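Geranylgeranyl pyrophosphate synthase (Corynebacterium glutamicum, PDB 3LK5) probably catalyses the magnesium-dependent joining of allylic and isopentenyl diphosphates in isoprenoid biosynthesis, as do other polyprenyl synthases. Local coordinates at residues N212-H226 with L242-L255. Residues are numbered along the deposited sequence; the frame is centred on the assembly and turned at random.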
# COMPACT_ATOMS: atom_id res chain seq x y z
N ASN A 212 -1.85 3.85 -21.02
CA ASN A 212 -0.76 4.83 -21.13
C ASN A 212 -1.08 6.17 -20.41
O ASN A 212 -0.21 6.72 -19.73
CB ASN A 212 -0.40 5.10 -22.60
CG ASN A 212 0.26 3.91 -23.29
OD1 ASN A 212 0.36 3.86 -24.56
ND2 ASN A 212 0.73 2.96 -22.50
N ARG A 213 -2.32 6.65 -20.55
CA ARG A 213 -2.77 7.91 -19.95
C ARG A 213 -2.64 7.90 -18.41
O ARG A 213 -2.23 8.91 -17.80
CB ARG A 213 -4.22 8.14 -20.33
CG ARG A 213 -4.87 9.34 -19.74
CD ARG A 213 -6.32 9.47 -20.23
NE ARG A 213 -7.00 10.50 -19.43
CZ ARG A 213 -8.32 10.65 -19.29
NH1 ARG A 213 -9.18 9.83 -19.90
NH2 ARG A 213 -8.78 11.62 -18.51
N PHE A 214 -3.00 6.75 -17.82
CA PHE A 214 -3.17 6.63 -16.34
C PHE A 214 -1.98 5.95 -15.68
O PHE A 214 -1.42 6.50 -14.74
CB PHE A 214 -4.50 5.92 -16.00
CG PHE A 214 -5.70 6.76 -16.31
CD1 PHE A 214 -5.96 7.92 -15.56
CD2 PHE A 214 -6.52 6.44 -17.39
CE1 PHE A 214 -7.09 8.74 -15.86
CE2 PHE A 214 -7.63 7.21 -17.69
CZ PHE A 214 -7.92 8.37 -16.95
N LYS A 215 -1.56 4.78 -16.20
CA LYS A 215 -0.45 4.07 -15.60
C LYS A 215 0.89 4.79 -15.83
O LYS A 215 1.77 4.74 -14.98
CB LYS A 215 -0.38 2.63 -16.12
CG LYS A 215 0.76 1.79 -15.53
CD LYS A 215 0.80 0.37 -16.13
CE LYS A 215 2.26 -0.08 -16.26
NZ LYS A 215 2.43 -1.54 -16.47
N THR A 216 1.02 5.50 -16.94
CA THR A 216 2.29 6.18 -17.22
C THR A 216 2.19 7.67 -17.19
O THR A 216 2.94 8.29 -16.45
CB THR A 216 2.92 5.74 -18.56
OG1 THR A 216 3.12 4.32 -18.52
CG2 THR A 216 4.31 6.44 -18.76
N ALA A 217 1.32 8.29 -17.99
CA ALA A 217 1.46 9.74 -18.14
C ALA A 217 1.07 10.48 -16.83
O ALA A 217 1.78 11.38 -16.39
CB ALA A 217 0.62 10.26 -19.29
N ALA A 218 -0.08 10.12 -16.26
CA ALA A 218 -0.55 10.72 -15.01
C ALA A 218 0.48 10.46 -13.91
O ALA A 218 0.93 11.36 -13.21
CB ALA A 218 -1.92 10.10 -14.58
N TYR A 219 0.91 9.22 -13.85
CA TYR A 219 1.75 8.76 -12.76
C TYR A 219 3.17 9.34 -12.81
O TYR A 219 3.75 9.70 -11.79
CB TYR A 219 1.80 7.23 -12.84
CG TYR A 219 2.79 6.61 -11.90
CD1 TYR A 219 2.78 6.95 -10.53
CD2 TYR A 219 3.70 5.66 -12.35
CE1 TYR A 219 3.68 6.38 -9.66
CE2 TYR A 219 4.60 5.05 -11.50
CZ TYR A 219 4.57 5.42 -10.15
OH TYR A 219 5.47 4.87 -9.28
N THR A 220 3.73 9.43 -14.01
CA THR A 220 5.17 9.65 -14.14
C THR A 220 5.53 11.10 -14.33
O THR A 220 6.60 11.55 -13.89
CB THR A 220 5.74 8.77 -15.30
OG1 THR A 220 5.46 7.40 -15.01
CG2 THR A 220 7.27 9.00 -15.52
N ILE A 221 4.63 11.83 -15.00
CA ILE A 221 4.93 13.19 -15.35
C ILE A 221 3.90 14.20 -14.92
O ILE A 221 4.23 15.19 -14.24
CB ILE A 221 5.17 13.35 -16.93
CG1 ILE A 221 6.17 12.30 -17.40
CG2 ILE A 221 5.62 14.83 -17.23
CD1 ILE A 221 6.87 12.65 -18.83
N ALA A 222 2.64 13.99 -15.32
CA ALA A 222 1.64 15.03 -15.06
C ALA A 222 1.36 15.25 -13.57
O ALA A 222 1.38 16.40 -13.10
CB ALA A 222 0.30 14.75 -15.80
N ARG A 223 1.10 14.19 -12.84
CA ARG A 223 0.83 14.40 -11.42
C ARG A 223 2.08 14.82 -10.60
O ARG A 223 1.92 15.62 -9.70
CB ARG A 223 0.11 13.21 -10.75
CG ARG A 223 -1.31 12.91 -11.29
CD ARG A 223 -2.26 14.08 -11.07
NE ARG A 223 -3.64 13.68 -11.41
CZ ARG A 223 -4.65 14.54 -11.51
NH1 ARG A 223 -4.48 15.84 -11.27
NH2 ARG A 223 -5.88 14.09 -11.82
N PRO A 224 3.29 14.28 -10.89
CA PRO A 224 4.45 14.85 -10.16
C PRO A 224 4.55 16.37 -10.42
O PRO A 224 4.79 17.11 -9.49
CB PRO A 224 5.65 14.07 -10.76
CG PRO A 224 5.03 12.66 -10.95
CD PRO A 224 3.66 13.03 -11.59
N LEU A 225 4.38 16.83 -11.66
CA LEU A 225 4.43 18.29 -11.94
C LEU A 225 3.37 19.01 -11.13
O LEU A 225 3.63 20.06 -10.53
CB LEU A 225 4.14 18.61 -13.43
CG LEU A 225 5.39 18.33 -14.30
CD1 LEU A 225 5.00 18.21 -15.80
CD2 LEU A 225 6.52 19.36 -14.09
N HIS A 226 2.16 18.46 -11.17
CA HIS A 226 1.03 19.00 -10.42
C HIS A 226 1.37 19.09 -8.92
O HIS A 226 1.16 20.13 -8.29
CB HIS A 226 -0.23 18.12 -10.67
CG HIS A 226 -1.49 18.69 -10.11
ND1 HIS A 226 -2.71 18.03 -10.18
CD2 HIS A 226 -1.73 19.84 -9.42
CE1 HIS A 226 -3.63 18.75 -9.55
NE2 HIS A 226 -3.06 19.85 -9.09
N LEU A 242 1.16 22.73 -17.23
CA LEU A 242 1.99 21.60 -16.81
C LEU A 242 1.30 20.24 -16.98
O LEU A 242 1.93 19.22 -17.39
CB LEU A 242 2.41 21.80 -15.34
CG LEU A 242 3.26 23.05 -15.09
CD1 LEU A 242 3.62 23.13 -13.57
CD2 LEU A 242 4.53 23.09 -15.97
N LEU A 243 0.01 20.19 -16.65
CA LEU A 243 -0.75 18.96 -16.76
C LEU A 243 -0.91 18.55 -18.22
O LEU A 243 -0.86 17.36 -18.51
CB LEU A 243 -2.14 19.07 -16.08
CG LEU A 243 -2.16 18.93 -14.55
CD1 LEU A 243 -3.58 19.34 -13.99
CD2 LEU A 243 -1.78 17.51 -14.10
N HIS A 244 -1.08 19.52 -19.11
CA HIS A 244 -1.16 19.21 -20.55
C HIS A 244 0.18 18.72 -21.07
O HIS A 244 0.25 17.73 -21.80
CB HIS A 244 -1.59 20.44 -21.35
CG HIS A 244 -3.05 20.71 -21.34
ND1 HIS A 244 -3.96 19.86 -21.93
CD2 HIS A 244 -3.77 21.78 -20.90
CE1 HIS A 244 -5.18 20.37 -21.82
NE2 HIS A 244 -5.09 21.54 -21.21
N TYR A 245 1.25 19.42 -20.72
CA TYR A 245 2.59 18.92 -21.00
C TYR A 245 2.78 17.50 -20.50
O TYR A 245 3.25 16.61 -21.23
CB TYR A 245 3.65 19.86 -20.39
CG TYR A 245 5.07 19.34 -20.33
CD1 TYR A 245 6.04 19.72 -21.28
CD2 TYR A 245 5.46 18.46 -19.28
CE1 TYR A 245 7.38 19.26 -21.17
CE2 TYR A 245 6.75 17.97 -19.17
CZ TYR A 245 7.71 18.38 -20.11
OH TYR A 245 8.98 17.88 -19.94
N GLY A 246 2.40 17.24 -19.26
CA GLY A 246 2.64 15.92 -18.68
C GLY A 246 1.82 14.85 -19.41
O GLY A 246 2.27 13.70 -19.53
N HIS A 247 0.60 15.20 -19.80
CA HIS A 247 -0.27 14.23 -20.49
C HIS A 247 0.39 13.82 -21.84
O HIS A 247 0.60 12.62 -22.09
CB HIS A 247 -1.66 14.84 -20.75
CG HIS A 247 -2.51 14.07 -21.71
ND1 HIS A 247 -2.46 14.24 -23.08
CD2 HIS A 247 -3.49 13.15 -21.49
CE1 HIS A 247 -3.34 13.44 -23.67
NE2 HIS A 247 -3.98 12.77 -22.72
N ASP A 248 0.77 14.82 -22.63
CA ASP A 248 1.37 14.58 -23.96
C ASP A 248 2.75 13.93 -23.90
O ASP A 248 2.99 12.90 -24.53
CB ASP A 248 1.44 15.87 -24.76
CG ASP A 248 0.09 16.40 -25.15
OD1 ASP A 248 -0.95 15.75 -24.90
OD2 ASP A 248 0.05 17.49 -25.72
N ILE A 249 3.65 14.51 -23.10
CA ILE A 249 4.97 13.93 -22.96
C ILE A 249 4.92 12.54 -22.27
O ILE A 249 5.69 11.65 -22.61
CB ILE A 249 5.96 14.93 -22.24
CG1 ILE A 249 5.99 16.29 -22.98
CG2 ILE A 249 7.38 14.30 -22.12
CD1 ILE A 249 6.23 16.18 -24.58
N GLY A 250 4.03 12.37 -21.29
CA GLY A 250 3.95 11.07 -20.59
C GLY A 250 3.51 9.94 -21.51
O GLY A 250 4.04 8.80 -21.42
N ILE A 251 2.52 10.22 -22.37
CA ILE A 251 2.09 9.20 -23.35
C ILE A 251 3.26 8.92 -24.32
O ILE A 251 3.59 7.76 -24.57
CB ILE A 251 0.79 9.61 -24.11
CG1 ILE A 251 -0.42 9.59 -23.14
CG2 ILE A 251 0.51 8.65 -25.33
CD1 ILE A 251 -1.59 10.38 -23.67
N ALA A 252 3.88 9.98 -24.84
CA ALA A 252 5.01 9.79 -25.77
C ALA A 252 6.13 8.97 -25.13
O ALA A 252 6.77 8.14 -25.79
CB ALA A 252 5.53 11.15 -26.26
N PHE A 253 6.40 9.23 -23.84
CA PHE A 253 7.42 8.48 -23.13
C PHE A 253 7.09 6.99 -23.10
O PHE A 253 7.98 6.16 -23.34
CB PHE A 253 7.56 9.06 -21.69
CG PHE A 253 8.34 8.20 -20.75
CD1 PHE A 253 9.73 8.22 -20.76
CD2 PHE A 253 7.67 7.38 -19.82
CE1 PHE A 253 10.48 7.44 -19.84
CE2 PHE A 253 8.41 6.58 -18.90
CZ PHE A 253 9.82 6.61 -18.93
N GLN A 254 5.84 6.62 -22.80
CA GLN A 254 5.49 5.19 -22.77
C GLN A 254 5.62 4.59 -24.17
O GLN A 254 6.09 3.46 -24.33
CB GLN A 254 4.06 4.96 -22.31
CG GLN A 254 3.79 3.44 -22.14
CD GLN A 254 4.76 2.82 -21.19
OE1 GLN A 254 4.92 3.32 -20.09
NE2 GLN A 254 5.43 1.74 -21.60
N LEU A 255 5.17 5.34 -25.16
CA LEU A 255 5.32 4.84 -26.58
C LEU A 255 6.78 4.60 -26.95
O LEU A 255 7.10 3.57 -27.57
CB LEU A 255 4.68 5.79 -27.58
CG LEU A 255 3.15 5.98 -27.46
CD1 LEU A 255 2.73 7.05 -28.48
CD2 LEU A 255 2.38 4.66 -27.70
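A217 and A222 lie directly against G250 and G246, a worked example of how small residues let two antiparallel helices close up. The CA atoms of A217 and G250 are 3.7 Å apart, those of A222 and G246 3.9 Å. The short segment axes come within 7.3 Å of each other, with N-to-C directions 154° apart. A217 CB is a knob in the hole formed by G246, H247, G250 and I251. I221 fills the next hole: its CG2 branch, anti to the backbone N, presses on G246 CA at 3.5 Å, while CD1 reaches I249 CG2. L225 CD1 then meets Y245 CD2 at 3.5 Å, the two side chains crossing at about a right angle; the Y245 hydroxyl is held by L361 and Y69. Toward the metal-site end the contact turns polar. T216 OG1 donates to Q254 OE1 at 2.6 Å, tilted 30° from the carbonyl plane, and Q254 NE2 bonds D258. Here N212 lies about 7 Å, side chain to side chain, from D194, a magnesium-binding residue although no metal is bound to this chain. By contrast, the R213 flank is loose and solvent-facing: R213 CG comes no closer to the H247 ring than 4.4 Å, at CD2. The helices 205-231 and 236-263 belong to the all-helical polyprenyl synthase fold, in which long antiparallel helices surround the active-site cavity.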